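Local coordinates for acetylornithine aminotransferase (PDB 2EH6) that catalyses the pyridoxal-phosphate-dependent transfer of an amino group between N(2)-acetyl-L-ornithine and 2-oxoglutarate, a step of arginine biosynthesis, at the interface of chains A and B. Sequence-based numbering; all coordinates share one arbitrary frame. Chains: chain A/B, Acetylornithine aminotransferase.

The interface of chains A and B. Residues chain A 8-10, 12, 14, 34, 342, 344; chain B 66-67.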
# COMPACT_ATOMS: atom_id res chain seq x y z
N ALA A 8 -16.22 -2.16 -11.10
CA ALA A 8 -17.28 -2.79 -11.88
C ALA A 8 -17.29 -4.21 -11.31
O ALA A 8 -16.75 -5.14 -11.91
CB ALA A 8 -16.92 -2.81 -13.35
N ARG A 9 -17.89 -4.36 -10.13
CA ARG A 9 -17.94 -5.64 -9.44
C ARG A 9 -18.97 -6.63 -9.97
O ARG A 9 -20.09 -6.24 -10.32
CB ARG A 9 -18.26 -5.41 -7.95
CG ARG A 9 -17.37 -4.41 -7.22
CD ARG A 9 -17.83 -4.29 -5.78
NE ARG A 9 -17.12 -3.26 -5.02
CZ ARG A 9 -15.98 -3.44 -4.36
NH1 ARG A 9 -15.38 -4.63 -4.36
NH2 ARG A 9 -15.44 -2.43 -3.69
N LEU A 10 -18.60 -7.91 -10.03
CA LEU A 10 -19.52 -8.96 -10.46
C LEU A 10 -20.44 -9.18 -9.27
O LEU A 10 -20.01 -9.08 -8.12
CB LEU A 10 -18.76 -10.25 -10.79
CG LEU A 10 -17.93 -10.28 -12.07
CD1 LEU A 10 -17.06 -11.53 -12.10
CD2 LEU A 10 -18.85 -10.25 -13.28
N VAL A 12 -21.42 -11.28 -7.05
CA VAL A 12 -21.23 -12.51 -6.29
C VAL A 12 -20.51 -12.16 -5.00
O VAL A 12 -19.53 -11.42 -5.00
CB VAL A 12 -20.40 -13.56 -7.08
CG1 VAL A 12 -19.00 -13.05 -7.36
CG2 VAL A 12 -20.34 -14.86 -6.30
N PHE A 14 -18.50 -13.70 -2.00
CA PHE A 14 -17.80 -14.84 -1.44
C PHE A 14 -17.69 -14.69 0.07
O PHE A 14 -17.66 -13.58 0.60
CB PHE A 14 -16.42 -14.97 -2.08
CG PHE A 14 -16.47 -15.31 -3.55
CD1 PHE A 14 -17.13 -16.45 -4.00
CD2 PHE A 14 -15.89 -14.46 -4.50
CE1 PHE A 14 -17.22 -16.76 -5.36
CE2 PHE A 14 -15.96 -14.76 -5.87
CZ PHE A 14 -16.63 -15.91 -6.30
N VAL A 34 -9.02 -17.53 -11.18
CA VAL A 34 -8.64 -16.12 -11.19
C VAL A 34 -7.76 -15.80 -9.97
O VAL A 34 -6.96 -14.87 -9.99
CB VAL A 34 -9.89 -15.20 -11.16
CG1 VAL A 34 -9.47 -13.76 -10.90
CG2 VAL A 34 -10.63 -15.29 -12.49
N LEU A 342 -14.85 -19.43 -12.13
CA LEU A 342 -14.43 -18.04 -12.08
C LEU A 342 -13.31 -17.79 -13.08
O LEU A 342 -12.20 -18.34 -12.93
CB LEU A 342 -13.94 -17.67 -10.69
CG LEU A 342 -14.86 -17.88 -9.49
CD1 LEU A 342 -14.14 -17.43 -8.22
CD2 LEU A 342 -16.14 -17.09 -9.68
N ASN A 344 -11.63 -14.52 -15.86
CA ASN A 344 -11.53 -13.07 -15.98
C ASN A 344 -11.45 -12.60 -17.43
O ASN A 344 -10.95 -13.30 -18.30
CB ASN A 344 -10.30 -12.58 -15.20
CG ASN A 344 -10.09 -11.09 -15.31
OD1 ASN A 344 -9.20 -10.63 -16.04
ND2 ASN A 344 -10.90 -10.32 -14.60
N LEU B 66 -12.77 -7.55 -7.92
CA LEU B 66 -13.53 -8.03 -9.07
C LEU B 66 -14.94 -8.43 -8.65
O LEU B 66 -15.88 -8.50 -9.44
CB LEU B 66 -12.83 -9.28 -9.63
CG LEU B 66 -11.54 -8.96 -10.39
CD1 LEU B 66 -10.85 -10.24 -10.89
CD2 LEU B 66 -11.77 -8.09 -11.62
N TYR B 67 -15.06 -8.77 -7.35
CA TYR B 67 -16.33 -9.22 -6.80
C TYR B 67 -16.83 -8.26 -5.72
O TYR B 67 -16.13 -7.35 -5.29
CB TYR B 67 -16.14 -10.63 -6.21
CG TYR B 67 -15.29 -11.46 -7.11
CD1 TYR B 67 -15.80 -11.95 -8.30
CD2 TYR B 67 -13.98 -11.78 -6.73
CE1 TYR B 67 -15.02 -12.75 -9.12
CE2 TYR B 67 -13.21 -12.60 -7.54
CZ TYR B 67 -13.72 -13.09 -8.72
OH TYR B 67 -12.95 -13.89 -9.54
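B:Tyr67 pushes its ring into a pocket of chain A lined by A:Leu10, A:Val12, A:Phe14, A:Val34 and A:Leu342, a worked example of how a class-III (ArgD) aminotransferase homodimer packs a loop and short strand of one subunit against the N-terminal strands and nearby segments of the other. One aromatic pair anchors the packing. The rings of A:Phe14 and B:Tyr67 meet edge to face, planes at 81°, and CE2 at the A:Phe14 rim sits over the centre of the tyrosine ring, 3.6 Å from its CG. The opposite face rests on CB of B:Leu66, so the ring is sandwiched between A:Phe14 of the partner and B:Leu66 of its own chain.

Aliphatic groups close the rim. A:Val12 CG1, turned between its backbone N and carbonyl carbon, comes alongside and touches B:Tyr67 CD1 at 3.5 Å; A:Leu10 CD1 lies beside B:Tyr67 CE1 at 3.8 Å. The phenol OH of B:Tyr67 meets A:Val34 tip to tip, 3.7 Å from CB, with A:Leu342 CD1 also close by. B:Leu66 CD1 packs against A:Val34 CG1 and lies 3.7 Å from the polar amide nitrogen ND2 of A:Asn344, whose side chain crosses that of B:Leu66 at about a right angle.

A:Leu10 and B:Tyr67 form a parallel beta bridge, with A:Leu10 N donating a hydrogen bond to B:Leu66 O at 2.8 Å. A:Arg9, extended from CG to NE and then turned (chi4 -87°), adds a side-chain hydrogen bond from NH1 to B:Tyr67 O at 3.0 Å, fairly straight (156° at H), the donor in the carbonyl plane and the oxygen in the guanidinium plane.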